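Putative aminooxidase (Propionibacterium acnes, PDB 2BAC) is an FAD-binding fatty acid isomerase of the flavin-containing amine oxidoreductase family that probably shifts double bonds of polyunsaturated fatty acids to give conjugated products. Local coordinates at residues Met311-Arg316 against Gln323-Tyr328. Numbering follows the deposited sequence.
Sequences MVYYHR and QIITTY. With ODT ((11E,13E,15Z)-octadeca-11,13,15-trienoic acid), chain E.
Ile324 O receives two waters, each at 2.8 Å: water 1 also donates to Tyr314 O, while water 2 accepts from Arg316 N. These water bridges join the two segments where the backbones draw apart, toward Arg316 and Ile324. Direct pairing holds farther along, with Tyr314 N giving Thr326 O a 2.8 Å bond and Met311 N reaching Tyr328 O nearly straight (N-H...O 172°); the strand axes run antiparallel at 162°.

Val312, Tyr314, Thr326 and Tyr328 share the face turned to the bound octadecatrienoic acid. Val312 divides its branches: CG1 packs on Tyr328 CB at 3.6 Å, while CG2, anti to the backbone N, meets ligand C5 at 3.4 Å. The Tyr328 ring carries ligand C9 over one face, offset toward the rim, and presents its edge to Val312 O and Tyr314 CB. Thr326 OG1 lies in the plane of the Tyr314 ring at its edge, 3.6 Å from CD2. Arg316 NH1 donates to Tyr314 OH at 3.0 Å, and this oxygen lies 3° out of the guanidinium plane. The hairpin thus lines part of the fatty-acid pocket, and Tyr328 also touches FAD.

On the reverse face, Tyr313 and Thr327 pack against helix 341-355; within the mixed sheet, strand 295-297 flanks strand 312-315, and strand 277-288 flanks strand 325-330.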
ATOM      1  N   MET A 311      12.766   4.702 -10.419  1.00 21.16           N
ATOM      2  CA  MET A 311      12.722   5.731  -9.397  1.00 21.00           C
ATOM      3  C   MET A 311      13.535   5.352  -8.170  1.00 21.43           C
ATOM      4  O   MET A 311      14.017   6.229  -7.453  1.00 21.43           O
ATOM      5  CB  MET A 311      11.267   5.963  -8.990  1.00 20.93           C
ATOM      6  CG  MET A 311      10.349   6.346 -10.136  1.00 21.14           C
ATOM      7  SD  MET A 311       8.718   6.811  -9.564  1.00 20.95           S
ATOM      8  CE  MET A 311       8.047   5.226  -9.084  1.00 20.41           C
ATOM      9  N   VAL A 312      13.661   4.049  -7.919  1.00 21.80           N
ATOM     10  CA  VAL A 312      14.431   3.531  -6.778  1.00 22.05           C
ATOM     11  C   VAL A 312      14.782   2.051  -7.027  1.00 22.37           C
ATOM     12  O   VAL A 312      14.116   1.372  -7.802  1.00 22.30           O
ATOM     13  CB  VAL A 312      13.620   3.651  -5.457  1.00 22.39           C
ATOM     14  CG1 VAL A 312      12.315   2.834  -5.570  1.00 22.61           C
ATOM     15  CG2 VAL A 312      14.442   3.209  -4.229  1.00 21.24           C
ATOM     16  N   TYR A 313      15.843   1.558  -6.404  1.00 22.78           N
ATOM     17  CA  TYR A 313      16.133   0.118  -6.443  1.00 22.89           C
ATOM     18  C   TYR A 313      16.670  -0.348  -5.115  1.00 22.56           C
ATOM     19  O   TYR A 313      17.285   0.423  -4.382  1.00 21.92           O
ATOM     20  CB  TYR A 313      17.097  -0.263  -7.574  1.00 23.72           C
ATOM     21  CG  TYR A 313      18.435   0.438  -7.538  1.00 24.21           C
ATOM     22  CD1 TYR A 313      19.457   0.014  -6.693  1.00 23.31           C
ATOM     23  CD2 TYR A 313      18.674   1.532  -8.356  1.00 24.00           C
ATOM     24  CE1 TYR A 313      20.683   0.683  -6.674  1.00 23.87           C
ATOM     25  CE2 TYR A 313      19.888   2.181  -8.354  1.00 23.83           C
ATOM     26  CZ  TYR A 313      20.887   1.764  -7.522  1.00 24.46           C
ATOM     27  OH  TYR A 313      22.084   2.466  -7.543  1.00 25.15           O
ATOM     28  N   TYR A 314      16.460  -1.627  -4.836  1.00 22.65           N
ATOM     29  CA  TYR A 314      16.626  -2.156  -3.490  1.00 23.09           C
ATOM     30  C   TYR A 314      17.820  -3.081  -3.334  1.00 22.94           C
ATOM     31  O   TYR A 314      17.880  -4.156  -3.938  1.00 23.31           O
ATOM     32  CB  TYR A 314      15.342  -2.875  -3.068  1.00 23.35           C
ATOM     33  CG  TYR A 314      15.322  -3.485  -1.688  1.00 23.16           C
ATOM     34  CD1 TYR A 314      16.053  -2.943  -0.619  1.00 23.95           C
ATOM     35  CD2 TYR A 314      14.505  -4.584  -1.430  1.00 24.92           C
ATOM     36  CE1 TYR A 314      15.992  -3.515   0.661  1.00 23.31           C
ATOM     37  CE2 TYR A 314      14.427  -5.153  -0.157  1.00 25.29           C
ATOM     38  CZ  TYR A 314      15.175  -4.630   0.885  1.00 24.75           C
ATOM     39  OH  TYR A 314      15.087  -5.249   2.125  1.00 22.55           O
ATOM     40  N   HIS A 315      18.749  -2.643  -2.485  1.00 22.97           N
ATOM     41  CA  HIS A 315      19.915  -3.418  -2.089  1.00 22.62           C
ATOM     42  C   HIS A 315      19.605  -4.138  -0.772  1.00 22.07           C
ATOM     43  O   HIS A 315      19.691  -3.551   0.291  1.00 21.69           O
ATOM     44  CB  HIS A 315      21.124  -2.479  -1.947  1.00 22.91           C
ATOM     45  CG  HIS A 315      22.402  -3.162  -1.558  1.00 23.19           C
ATOM     46  ND1 HIS A 315      22.986  -3.002  -0.317  1.00 24.25           N
ATOM     47  CD2 HIS A 315      23.213  -3.997  -2.250  1.00 23.66           C
ATOM     48  CE1 HIS A 315      24.102  -3.710  -0.264  1.00 23.93           C
ATOM     49  NE2 HIS A 315      24.264  -4.320  -1.424  1.00 24.15           N
ATOM     50  N   ARG A 316      19.266  -5.421  -0.864  1.00 21.94           N
ATOM     51  CA  ARG A 316      18.780  -6.197   0.278  1.00 22.05           C
ATOM     52  C   ARG A 316      19.873  -7.006   0.970  1.00 22.01           C
ATOM     53  O   ARG A 316      20.097  -6.832   2.152  1.00 22.59           O
ATOM     54  CB  ARG A 316      17.657  -7.133  -0.181  1.00 21.89           C
ATOM     55  CG  ARG A 316      16.963  -7.885   0.932  1.00 21.56           C
ATOM     56  CD  ARG A 316      15.646  -8.424   0.459  1.00 21.18           C
ATOM     57  NE  ARG A 316      15.101  -9.450   1.340  1.00 19.90           N
ATOM     58  CZ  ARG A 316      14.450  -9.228   2.472  1.00 20.59           C
ATOM     59  NH1 ARG A 316      14.275  -7.998   2.934  1.00 24.08           N
ATOM     60  NH2 ARG A 316      13.982 -10.255   3.171  1.00 21.49           N
ATOM     61  N   GLN A 323      22.887 -11.888  -5.618  1.00 23.72           N
ATOM     62  CA  GLN A 323      21.526 -11.905  -5.088  1.00 23.13           C
ATOM     63  C   GLN A 323      20.672 -10.861  -5.816  1.00 22.49           C
ATOM     64  O   GLN A 323      21.175 -10.050  -6.593  1.00 22.22           O
ATOM     65  CB  GLN A 323      21.517 -11.638  -3.566  1.00 22.64           C
ATOM     66  CG  GLN A 323      21.456 -12.893  -2.719  1.00 23.40           C
ATOM     67  CD  GLN A 323      20.153 -13.698  -2.872  1.00 22.60           C
ATOM     68  OE1 GLN A 323      19.204 -13.256  -3.524  1.00 22.22           O
ATOM     69  NE2 GLN A 323      20.112 -14.885  -2.261  1.00 21.49           N
ATOM     70  N   ILE A 324      19.386 -10.857  -5.496  1.00 21.87           N
ATOM     71  CA  ILE A 324      18.403 -10.081  -6.215  1.00 21.79           C
ATOM     72  C   ILE A 324      18.381  -8.606  -5.853  1.00 21.86           C
ATOM     73  O   ILE A 324      18.249  -8.227  -4.677  1.00 21.14           O
ATOM     74  CB  ILE A 324      16.979 -10.634  -5.964  1.00 21.71           C
ATOM     75  CG1 ILE A 324      16.864 -12.076  -6.483  1.00 21.63           C
ATOM     76  CG2 ILE A 324      15.939  -9.703  -6.596  1.00 21.05           C
ATOM     77  CD1 ILE A 324      16.982 -12.235  -8.012  1.00 22.63           C
ATOM     78  N   ILE A 325      18.483  -7.778  -6.890  1.00 21.61           N
ATOM     79  CA  ILE A 325      18.191  -6.356  -6.781  1.00 21.26           C
ATOM     80  C   ILE A 325      16.869  -6.073  -7.469  1.00 21.05           C
ATOM     81  O   ILE A 325      16.717  -6.337  -8.668  1.00 21.20           O
ATOM     82  CB  ILE A 325      19.270  -5.479  -7.469  1.00 21.39           C
ATOM     83  CG1 ILE A 325      20.659  -5.739  -6.870  1.00 19.23           C
ATOM     84  CG2 ILE A 325      18.848  -4.012  -7.379  1.00 21.41           C
ATOM     85  CD1 ILE A 325      20.764  -5.406  -5.393  1.00 20.02           C
ATOM     86  N   THR A 326      15.917  -5.533  -6.713  1.00 21.00           N
ATOM     87  CA  THR A 326      14.608  -5.181  -7.263  1.00 20.24           C
ATOM     88  C   THR A 326      14.587  -3.723  -7.648  1.00 20.12           C
ATOM     89  O   THR A 326      15.115  -2.871  -6.923  1.00 19.62           O
ATOM     90  CB  THR A 326      13.432  -5.504  -6.295  1.00 20.71           C
ATOM     91  OG1 THR A 326      13.788  -5.186  -4.935  1.00 18.17           O
ATOM     92  CG2 THR A 326      13.029  -6.996  -6.432  1.00 19.19           C
ATOM     93  N   THR A 327      14.008  -3.457  -8.824  1.00 20.41           N
ATOM     94  CA  THR A 327      13.801  -2.100  -9.332  1.00 20.22           C
ATOM     95  C   THR A 327      12.331  -1.733  -9.282  1.00 20.62           C
ATOM     96  O   THR A 327      11.465  -2.621  -9.365  1.00 20.67           O
ATOM     97  CB  THR A 327      14.271  -1.970 -10.783  1.00 20.57           C
ATOM     98  OG1 THR A 327      13.477  -2.821 -11.642  1.00 18.75           O
ATOM     99  CG2 THR A 327      15.804  -2.282 -10.893  1.00 19.22           C
ATOM    100  N   TYR A 328      12.055  -0.426  -9.178  1.00 20.71           N
ATOM    101  CA  TYR A 328      10.689   0.092  -9.009  1.00 20.68           C
ATOM    102  C   TYR A 328      10.363   1.251  -9.955  1.00 21.03           C
ATOM    103  O   TYR A 328      11.099   2.252 -10.010  1.00 20.98           O
ATOM    104  CB  TYR A 328      10.460   0.513  -7.547  1.00 20.75           C
ATOM    105  CG  TYR A 328      10.780  -0.604  -6.584  1.00 20.72           C
ATOM    106  CD1 TYR A 328       9.781  -1.432  -6.091  1.00 20.67           C
ATOM    107  CD2 TYR A 328      12.108  -0.880  -6.227  1.00 21.96           C
ATOM    108  CE1 TYR A 328      10.078  -2.489  -5.232  1.00 21.55           C
ATOM    109  CE2 TYR A 328      12.425  -1.934  -5.373  1.00 21.17           C
ATOM    110  CZ  TYR A 328      11.410  -2.738  -4.879  1.00 21.98           C
ATOM    111  OH  TYR A 328      11.739  -3.777  -4.044  1.00 20.87           O
TER
HETATM  112  O1  ODT E1001      15.568   4.024   1.549  1.00 41.15           O
HETATM  113  C1  ODT E1001      16.351   3.175   2.013  1.00 39.33           C
HETATM  114  O2  ODT E1001      17.184   3.443   2.909  1.00 40.25           O
HETATM  115  C2  ODT E1001      16.245   1.792   1.438  1.00 37.20           C
HETATM  116  C3  ODT E1001      14.999   1.752   0.554  1.00 35.65           C
HETATM  117  C4  ODT E1001      15.100   0.690  -0.533  1.00 34.67           C
HETATM  118  C5  ODT E1001      14.156   1.027  -1.679  1.00 33.01           C
HETATM  119  C6  ODT E1001      12.934   0.137  -1.588  1.00 32.14           C
HETATM  120  C7  ODT E1001      11.778   0.627  -2.435  1.00 30.08           C
HETATM  121  C8  ODT E1001      10.490   0.561  -1.635  1.00 30.59           C
HETATM  122  C9  ODT E1001       9.385   0.229  -2.609  1.00 32.43           C
HETATM  123  C10 ODT E1001       7.945   0.468  -2.162  1.00 32.56           C
HETATM  124  C11 ODT E1001       7.648   0.850  -0.729  1.00 32.31           C
HETATM  125  C12 ODT E1001       6.348   1.050  -0.557  1.00 33.68           C
HETATM  126  C13 ODT E1001       5.627   1.439   0.651  1.00 34.14           C
HETATM  127  C14 ODT E1001       6.134   1.665   1.844  1.00 33.86           C
HETATM  128  C15 ODT E1001       5.174   2.043   2.876  1.00 33.67           C
HETATM  129  C16 ODT E1001       5.537   2.315   4.133  1.00 34.73           C
HETATM  130  C17 ODT E1001       6.972   2.262   4.632  1.00 33.98           C
HETATM  131  C18 ODT E1001       7.022   2.629   6.107  1.00 33.03           C
HETATM  132  O   HOH W   1      16.302  -6.644  -3.441  1.00 20.31           O
HETATM  133  O   HOH W   2      20.120  -7.739  -2.639  1.00 16.72           O